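Local coordinates for probable ABC transporter extracellular-binding protein YckB (Bacillus subtilis, PDB 2IEE) that probably captures a solute outside the cell as the binding-protein component of an ABC transport system in the bacterial membrane, at residues 31-36 and 181-186; 47-52 and 243-248. All blocks are in the same frame, centred on the assembly; numbering follows the deposited sequence.

Contact 1 (31-36 and 181-186); sequences LYPTSY and YYLQTL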
ATOM      1  N   LEU A  31      -0.891   7.773   3.851  1.00 16.26           N
ATOM      2  CA  LEU A  31      -1.071   6.327   3.725  1.00 16.00           C
ATOM      3  C   LEU A  31      -0.252   5.517   4.729  1.00 14.44           C
ATOM      4  O   LEU A  31       0.761   4.907   4.371  1.00 15.16           O
ATOM      5  CB  LEU A  31      -0.702   5.873   2.306  1.00 15.59           C
ATOM      6  CG  LEU A  31      -1.466   6.493   1.130  1.00 19.10           C
ATOM      7  CD1 LEU A  31      -0.852   6.024  -0.182  1.00 16.07           C
ATOM      8  CD2 LEU A  31      -2.936   6.105   1.211  1.00 17.95           C
ATOM      9  N   TYR A  32      -0.684   5.503   5.984  1.00 14.81           N
ATOM     10  CA  TYR A  32       0.021   4.739   7.002  1.00 13.25           C
ATOM     11  C   TYR A  32      -0.069   3.265   6.597  1.00 13.25           C
ATOM     12  O   TYR A  32      -1.114   2.811   6.148  1.00 13.36           O
ATOM     13  CB  TYR A  32      -0.645   4.950   8.356  1.00 13.84           C
ATOM     14  CG  TYR A  32      -0.081   4.085   9.452  1.00 17.32           C
ATOM     15  CD1 TYR A  32       1.142   4.385  10.050  1.00 18.47           C
ATOM     16  CD2 TYR A  32      -0.763   2.948   9.877  1.00 16.15           C
ATOM     17  CE1 TYR A  32       1.673   3.565  11.050  1.00 19.99           C
ATOM     18  CE2 TYR A  32      -0.246   2.127  10.865  1.00 19.18           C
ATOM     19  CZ  TYR A  32       0.970   2.437  11.446  1.00 19.52           C
ATOM     20  OH  TYR A  32       1.484   1.599  12.404  1.00 23.54           O
ATOM     21  N   PRO A  33       1.021   2.498   6.752  1.00 10.91           N
ATOM     22  CA  PRO A  33       2.348   2.843   7.266  1.00 11.86           C
ATOM     23  C   PRO A  33       3.410   2.938   6.158  1.00 10.93           C
ATOM     24  O   PRO A  33       4.585   2.649   6.395  1.00  9.36           O
ATOM     25  CB  PRO A  33       2.636   1.678   8.193  1.00 11.80           C
ATOM     26  CG  PRO A  33       2.172   0.521   7.324  1.00 12.54           C
ATOM     27  CD  PRO A  33       0.856   1.032   6.725  1.00 11.97           C
ATOM     28  N   THR A  34       3.012   3.337   4.957  1.00 10.76           N
ATOM     29  CA  THR A  34       3.978   3.406   3.868  1.00 14.18           C
ATOM     30  C   THR A  34       4.441   4.827   3.533  1.00 14.31           C
ATOM     31  O   THR A  34       5.551   5.030   3.039  1.00 13.41           O
ATOM     32  CB  THR A  34       3.410   2.725   2.608  1.00 16.01           C
ATOM     33  OG1 THR A  34       4.488   2.394   1.727  1.00 23.23           O
ATOM     34  CG2 THR A  34       2.435   3.647   1.891  1.00 14.43           C
ATOM     35  N   SER A  35       3.578   5.801   3.793  1.00 14.80           N
ATOM     36  CA  SER A  35       3.895   7.204   3.554  1.00 14.89           C
ATOM     37  C   SER A  35       3.020   8.030   4.491  1.00 14.27           C
ATOM     38  O   SER A  35       1.848   8.263   4.210  1.00 16.96           O
ATOM     39  CB  SER A  35       3.617   7.587   2.099  1.00 12.85           C
ATOM     40  OG  SER A  35       3.873   8.967   1.890  1.00 15.32           O
ATOM     41  N   TYR A  36       3.589   8.456   5.611  1.00 13.17           N
ATOM     42  CA  TYR A  36       2.839   9.239   6.588  1.00 12.46           C
ATOM     43  C   TYR A  36       3.802  10.056   7.437  1.00 11.77           C
ATOM     44  O   TYR A  36       5.010   9.992   7.242  1.00 15.16           O
ATOM     45  CB  TYR A  36       2.027   8.310   7.502  1.00  9.95           C
ATOM     46  CG  TYR A  36       2.892   7.434   8.383  1.00  9.84           C
ATOM     47  CD1 TYR A  36       3.575   6.338   7.858  1.00  7.57           C
ATOM     48  CD2 TYR A  36       3.059   7.732   9.735  1.00  9.26           C
ATOM     49  CE1 TYR A  36       4.406   5.558   8.654  1.00 10.88           C
ATOM     50  CE2 TYR A  36       3.887   6.965  10.543  1.00 10.63           C
ATOM     51  CZ  TYR A  36       4.559   5.882  10.001  1.00 14.74           C
ATOM     52  OH  TYR A  36       5.382   5.135  10.805  1.00 13.69           O
ATOM     53  N   TYR A 181      -4.341  -6.941   2.750  1.00 10.83           N
ATOM     54  CA  TYR A 181      -3.910  -7.936   3.724  1.00 10.41           C
ATOM     55  C   TYR A 181      -3.024  -7.371   4.822  1.00 11.74           C
ATOM     56  O   TYR A 181      -3.329  -7.487   6.009  1.00 11.23           O
ATOM     57  CB  TYR A 181      -3.156  -9.061   3.029  1.00 11.59           C
ATOM     58  CG  TYR A 181      -2.481 -10.013   3.989  1.00 12.22           C
ATOM     59  CD1 TYR A 181      -3.219 -10.727   4.932  1.00 10.99           C
ATOM     60  CD2 TYR A 181      -1.109 -10.220   3.935  1.00 10.41           C
ATOM     61  CE1 TYR A 181      -2.599 -11.635   5.796  1.00 11.85           C
ATOM     62  CE2 TYR A 181      -0.482 -11.121   4.791  1.00 13.08           C
ATOM     63  CZ  TYR A 181      -1.229 -11.824   5.714  1.00 11.03           C
ATOM     64  OH  TYR A 181      -0.598 -12.716   6.545  1.00 18.23           O
ATOM     65  N   TYR A 182      -1.910  -6.774   4.422  1.00 11.52           N
ATOM     66  CA  TYR A 182      -0.983  -6.222   5.389  1.00 13.86           C
ATOM     67  C   TYR A 182      -1.592  -5.180   6.317  1.00 12.83           C
ATOM     68  O   TYR A 182      -1.294  -5.180   7.510  1.00 11.87           O
ATOM     69  CB  TYR A 182       0.247  -5.680   4.665  1.00 14.56           C
ATOM     70  CG  TYR A 182       1.089  -6.805   4.117  1.00 14.64           C
ATOM     71  CD1 TYR A 182       1.681  -7.734   4.977  1.00 13.28           C
ATOM     72  CD2 TYR A 182       1.260  -6.975   2.743  1.00 11.71           C
ATOM     73  CE1 TYR A 182       2.421  -8.809   4.485  1.00 12.74           C
ATOM     74  CE2 TYR A 182       2.000  -8.048   2.241  1.00 11.59           C
ATOM     75  CZ  TYR A 182       2.577  -8.962   3.115  1.00 13.21           C
ATOM     76  OH  TYR A 182       3.300 -10.028   2.623  1.00 12.61           O
ATOM     77  N   LEU A 183      -2.455  -4.313   5.791  1.00 11.76           N
ATOM     78  CA  LEU A 183      -3.089  -3.304   6.637  1.00 12.88           C
ATOM     79  C   LEU A 183      -3.949  -3.987   7.678  1.00 14.09           C
ATOM     80  O   LEU A 183      -4.073  -3.503   8.804  1.00 15.65           O
ATOM     81  CB  LEU A 183      -3.978  -2.370   5.826  1.00 12.35           C
ATOM     82  CG  LEU A 183      -3.284  -1.481   4.802  1.00 13.21           C
ATOM     83  CD1 LEU A 183      -4.336  -0.591   4.141  1.00 11.89           C
ATOM     84  CD2 LEU A 183      -2.207  -0.644   5.487  1.00 11.41           C
ATOM     85  N   GLN A 184      -4.548  -5.113   7.300  1.00 13.26           N
ATOM     86  CA  GLN A 184      -5.402  -5.835   8.230  1.00 14.40           C
ATOM     87  C   GLN A 184      -4.602  -6.618   9.272  1.00 13.85           C
ATOM     88  O   GLN A 184      -5.079  -6.810  10.383  1.00 14.97           O
ATOM     89  CB  GLN A 184      -6.376  -6.754   7.472  1.00 11.70           C
ATOM     90  CG  GLN A 184      -7.259  -5.986   6.481  1.00 11.15           C
ATOM     91  CD  GLN A 184      -8.584  -6.671   6.170  1.00 11.15           C
ATOM     92  OE1 GLN A 184      -8.623  -7.829   5.752  1.00 11.39           O
ATOM     93  NE2 GLN A 184      -9.676  -5.945   6.361  1.00 10.42           N
ATOM     94  N   THR A 185      -3.393  -7.064   8.933  1.00 14.45           N
ATOM     95  CA  THR A 185      -2.587  -7.793   9.912  1.00 14.23           C
ATOM     96  C   THR A 185      -2.208  -6.818  11.024  1.00 15.55           C
ATOM     97  O   THR A 185      -2.054  -7.201  12.184  1.00 16.33           O
ATOM     98  CB  THR A 185      -1.284  -8.347   9.317  1.00 14.46           C
ATOM     99  OG1 THR A 185      -0.445  -7.261   8.912  1.00 15.81           O
ATOM    100  CG2 THR A 185      -1.577  -9.249   8.124  1.00 15.85           C
ATOM    101  N   LEU A 186      -2.059  -5.550  10.662  1.00 15.38           N
ATOM    102  CA  LEU A 186      -1.711  -4.538  11.643  1.00 16.51           C
ATOM    103  C   LEU A 186      -2.904  -4.306  12.553  1.00 16.64           C
ATOM    104  O   LEU A 186      -2.739  -4.016  13.734  1.00 14.55           O
ATOM    105  CB  LEU A 186      -1.300  -3.236  10.957  1.00 14.26           C
ATOM    106  CG  LEU A 186       0.042  -3.345  10.228  1.00 17.13           C
ATOM    107  CD1 LEU A 186       0.381  -2.022   9.554  1.00 17.05           C
ATOM    108  CD2 LEU A 186       1.128  -3.724  11.230  1.00 16.98           C
TER
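Tyr182 O is gripped twice on the helix 181-190: it accepts hydrogen bonds from the backbone N of Leu186, which meets Pro33 across the contact, and from Thr185 OG1, 2.6 Å away. OG1 meets this carbonyl oxygen at a C=O...OG1 angle of 126°, tilted 20° from the carbonyl plane. The bond ties the threonine hydroxyl to its own helix; Leu186, and the end of the Leu183 side chain, meet the loop 31-36.

Leu186 and Pro33 reach toward each other tip to tip, with Leu186 CD1 3.8 Å from Pro33 CG. That methyl stands anti to CA of its own residue (chi2 179°), which extends it toward the proline. The Leu183 and Pro33 side chains cross obliquely, Leu183 CD2 touching Pro33 CD at 3.7 Å and, at the same distance, Tyr32 O.

A cis peptide bond joins Tyr32 to Pro33 and folds Pro33 CB over the centre of the Tyr32 ring, 3.5 Å above its plane. The tyrosine ring therefore backs the proline, and its CE2 comes within 4.4 Å of Leu186 CD1. Farther along the loop, Thr34 N and Ser35 N both bond to Leu31 O, a classic beta bulge, while Thr34 OG1 is bonded to Glu50 N.

In this family of two-lobed binding proteins, the loop and the helix 181-190 would belong to opposite lobes, consistent with a meeting across the interlobe cleft. The two segments meet by a few van der Waals touches, with no directional bond between them, so the contact would probably tolerate small shifts of one lobe against the other.

Contact 2 (47-52 and 243-248); sequences TGYEVE and QFFNKA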
ATOM      1  N   THR A  47       7.678   9.783   6.739  1.00 12.94           N
ATOM      2  CA  THR A  47       8.346   8.495   6.804  1.00 13.23           C
ATOM      3  C   THR A  47       7.440   7.401   6.251  1.00 12.68           C
ATOM      4  O   THR A  47       6.540   7.691   5.472  1.00 13.42           O
ATOM      5  CB  THR A  47       8.762   8.188   8.267  1.00 12.86           C
ATOM      6  OG1 THR A  47       9.488   6.956   8.320  1.00 14.47           O
ATOM      7  CG2 THR A  47       7.550   8.110   9.162  1.00 13.18           C
ATOM      8  N   GLY A  48       7.676   6.152   6.638  1.00 13.40           N
ATOM      9  CA  GLY A  48       6.852   5.065   6.130  1.00 13.09           C
ATOM     10  C   GLY A  48       7.655   4.118   5.253  1.00 13.37           C
ATOM     11  O   GLY A  48       8.685   4.506   4.694  1.00 12.05           O
ATOM     12  N   TYR A  49       7.184   2.882   5.114  1.00 12.72           N
ATOM     13  CA  TYR A  49       7.901   1.896   4.318  1.00 12.72           C
ATOM     14  C   TYR A  49       8.417   2.384   2.957  1.00 11.30           C
ATOM     15  O   TYR A  49       9.620   2.382   2.717  1.00 12.83           O
ATOM     16  CB  TYR A  49       7.043   0.645   4.112  1.00 11.16           C
ATOM     17  CG  TYR A  49       7.720  -0.382   3.233  1.00 10.16           C
ATOM     18  CD1 TYR A  49       8.877  -1.032   3.653  1.00  7.92           C
ATOM     19  CD2 TYR A  49       7.235  -0.658   1.963  1.00  9.38           C
ATOM     20  CE1 TYR A  49       9.535  -1.929   2.823  1.00  8.45           C
ATOM     21  CE2 TYR A  49       7.883  -1.555   1.123  1.00 10.63           C
ATOM     22  CZ  TYR A  49       9.030  -2.184   1.557  1.00  9.65           C
ATOM     23  OH  TYR A  49       9.670  -3.062   0.719  1.00  9.25           O
ATOM     24  N   GLU A  50       7.511   2.797   2.073  1.00 13.38           N
ATOM     25  CA  GLU A  50       7.901   3.245   0.738  1.00 11.59           C
ATOM     26  C   GLU A  50       8.803   4.476   0.754  1.00  9.32           C
ATOM     27  O   GLU A  50       9.766   4.563  -0.004  1.00  8.36           O
ATOM     28  CB  GLU A  50       6.652   3.507  -0.120  1.00 12.10           C
ATOM     29  CG  GLU A  50       6.982   3.886  -1.566  1.00 13.22           C
ATOM     30  CD  GLU A  50       5.763   3.954  -2.472  1.00 13.92           C
ATOM     31  OE1 GLU A  50       4.640   4.115  -1.959  1.00 15.44           O
ATOM     32  OE2 GLU A  50       5.935   3.865  -3.705  1.00 14.03           O
ATOM     33  N   VAL A  51       8.488   5.427   1.623  1.00 11.65           N
ATOM     34  CA  VAL A  51       9.284   6.643   1.743  1.00  9.94           C
ATOM     35  C   VAL A  51      10.722   6.282   2.113  1.00 10.93           C
ATOM     36  O   VAL A  51      11.669   6.781   1.505  1.00 11.65           O
ATOM     37  CB  VAL A  51       8.681   7.584   2.815  1.00 10.51           C
ATOM     38  CG1 VAL A  51       9.657   8.683   3.179  1.00  7.48           C
ATOM     39  CG2 VAL A  51       7.392   8.184   2.294  1.00  8.77           C
ATOM     40  N   GLU A  52      10.885   5.401   3.095  1.00 11.32           N
ATOM     41  CA  GLU A  52      12.219   5.008   3.527  1.00 11.92           C
ATOM     42  C   GLU A  52      12.937   4.191   2.463  1.00 11.94           C
ATOM     43  O   GLU A  52      14.153   4.296   2.317  1.00 13.82           O
ATOM     44  CB  GLU A  52      12.157   4.225   4.849  1.00 12.83           C
ATOM     45  CG  GLU A  52      11.618   5.016   6.046  1.00 14.38           C
ATOM     46  CD  GLU A  52      12.343   6.338   6.275  1.00 17.66           C
ATOM     47  OE1 GLU A  52      13.569   6.408   6.032  1.00 20.67           O
ATOM     48  OE2 GLU A  52      11.689   7.309   6.713  1.00 18.86           O
ATOM     49  N   GLN A 243      10.016  -3.352   9.944  1.00 15.61           N
ATOM     50  CA  GLN A 243       9.890  -2.192  10.809  1.00 15.04           C
ATOM     51  C   GLN A 243       8.520  -1.530  10.700  1.00 15.06           C
ATOM     52  O   GLN A 243       7.929  -1.143  11.705  1.00 13.96           O
ATOM     53  CB  GLN A 243      10.976  -1.163  10.475  1.00 17.24           C
ATOM     54  CG  GLN A 243      10.732   0.195  11.118  1.00 20.62           C
ATOM     55  CD  GLN A 243      11.812   1.212  10.804  1.00 25.41           C
ATOM     56  OE1 GLN A 243      11.782   2.339  11.309  1.00 28.23           O
ATOM     57  NE2 GLN A 243      12.774   0.822   9.971  1.00 24.74           N
ATOM     58  N   PHE A 244       8.013  -1.404   9.478  1.00 14.35           N
ATOM     59  CA  PHE A 244       6.729  -0.751   9.248  1.00 15.45           C
ATOM     60  C   PHE A 244       5.509  -1.650   9.184  1.00 14.77           C
ATOM     61  O   PHE A 244       4.385  -1.181   9.369  1.00 16.80           O
ATOM     62  CB  PHE A 244       6.815   0.100   7.979  1.00 14.11           C
ATOM     63  CG  PHE A 244       7.668   1.315   8.150  1.00 14.52           C
ATOM     64  CD1 PHE A 244       7.188   2.418   8.846  1.00 12.09           C
ATOM     65  CD2 PHE A 244       8.974   1.333   7.682  1.00 13.74           C
ATOM     66  CE1 PHE A 244       7.999   3.521   9.075  1.00 11.67           C
ATOM     67  CE2 PHE A 244       9.792   2.431   7.908  1.00 14.09           C
ATOM     68  CZ  PHE A 244       9.300   3.528   8.608  1.00 11.59           C
ATOM     69  N   PHE A 245       5.722  -2.935   8.931  1.00 13.99           N
ATOM     70  CA  PHE A 245       4.617  -3.878   8.848  1.00 13.22           C
ATOM     71  C   PHE A 245       4.648  -4.968   9.928  1.00 14.62           C
ATOM     72  O   PHE A 245       4.325  -6.126   9.672  1.00 14.27           O
ATOM     73  CB  PHE A 245       4.593  -4.503   7.448  1.00 13.59           C
ATOM     74  CG  PHE A 245       4.104  -3.566   6.376  1.00 12.30           C
ATOM     75  CD1 PHE A 245       2.740  -3.336   6.199  1.00 12.39           C
ATOM     76  CD2 PHE A 245       5.008  -2.900   5.544  1.00 14.21           C
ATOM     77  CE1 PHE A 245       2.281  -2.455   5.206  1.00 11.41           C
ATOM     78  CE2 PHE A 245       4.564  -2.021   4.553  1.00 12.67           C
ATOM     79  CZ  PHE A 245       3.192  -1.800   4.385  1.00 12.37           C
ATOM     80  N   ASN A 246       5.043  -4.573  11.136  1.00 15.30           N
ATOM     81  CA  ASN A 246       5.102  -5.463  12.296  1.00 15.05           C
ATOM     82  C   ASN A 246       5.721  -6.848  12.070  1.00 15.45           C
ATOM     83  O   ASN A 246       5.090  -7.880  12.331  1.00 13.84           O
ATOM     84  CB  ASN A 246       3.696  -5.602  12.902  1.00 14.59           C
ATOM     85  CG  ASN A 246       3.714  -6.164  14.316  1.00 15.72           C
ATOM     86  OD1 ASN A 246       4.564  -5.810  15.128  1.00 14.93           O
ATOM     87  ND2 ASN A 246       2.762  -7.031  14.617  1.00 16.14           N
ATOM     88  N   LYS A 247       6.961  -6.843  11.584  1.00 16.54           N
ATOM     89  CA  LYS A 247       7.757  -8.049  11.325  1.00 15.87           C
ATOM     90  C   LYS A 247       7.436  -8.818  10.040  1.00 16.89           C
ATOM     91  O   LYS A 247       8.100  -9.808   9.719  1.00 15.80           O
ATOM     92  CB  LYS A 247       7.692  -8.993  12.529  1.00 13.29           C
ATOM     93  CG  LYS A 247       7.979  -8.327  13.881  1.00 14.61           C
ATOM     94  CD  LYS A 247       9.270  -7.506  13.873  1.00 16.17           C
ATOM     95  CE  LYS A 247       9.565  -6.897  15.244  1.00 15.41           C
ATOM     96  NZ  LYS A 247       8.406  -6.124  15.785  1.00 17.88           N
ATOM     97  N   ALA A 248       6.431  -8.368   9.299  1.00 16.61           N
ATOM     98  CA  ALA A 248       6.089  -9.025   8.044  1.00 14.93           C
ATOM     99  C   ALA A 248       7.014  -8.465   6.965  1.00 15.54           C
ATOM    100  O   ALA A 248       7.509  -7.341   7.090  1.00 15.05           O
ATOM    101  CB  ALA A 248       4.648  -8.752   7.690  1.00 15.27           C
TER
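Phe244 lays one ring face against the backbone of Gly48 and Tyr49, where the helix 49-60 begins. Its chi1 of -71° puts CG beside the backbone N, and chi2 then turns the ring so that this face lies on the two residues. Gly48 CA makes a CH-pi contact 3.8 Å from the centroid of the Phe244 ring, and Tyr49 N lies over the same face, 3.5 Å from Phe244 CG. Glycine suits this N-cap position because a side chain at its backbone angles would jam against the carbonyl O of Thr47.

Glu52 CG lies 3.7 Å from Phe244 CE2; the chain bends at chi2, and the carboxylate plane is nearly parallel to the ring. Thr47 OG1 approaches Phe244 CZ at 3.4 Å and donates to Glu52 OE2 at 2.7 Å, on the anti side; the same OE2 forms a salt bridge with Arg55. In the two-lobed solute-binding fold, this contact joins the end of the helix 236-244 to the start of the helix 49-60. An alanine at Phe244 would probably open a gap here, leaving Gly48 CA without its aromatic face and Glu52 CG without the ring atoms it packs on.

Phe245, the next residue, leaves helical geometry and turns its ring edge to the face of Tyr49 in an offset edge-to-face pair, centroids 5.8 Å apart and planes at 70°. Tyr49 CG is anti to the backbone N (chi1 177°), and Phe245 CE2 also touches Tyr49 CB at 3.7 Å, while Tyr49 OH reaches away to a hydrogen bond with Tyr107 O.

Contact 2 is buried and mainly aromatic, with ring faces and edges closing on a helix start; contact 1 is smaller, partly buried and mostly aliphatic, with one tyrosine ring taking part, consistent with a seam between lobes rather than the interior of one. They hold different helices but are directly joined. The segments 31-36 and 47-52 run side by side, with probable hydrogen bonds from Thr47 N to Tyr36 O (2.7 Å) and from Tyr49 N to Pro33 O (2.9 Å). Pro33 CG also packs on Phe244 O, and Tyr36 OH on Phe244 CE1. The loop of contact 1 is therefore tied to the start of the helix of contact 2 while its proline faces the helix 181-190.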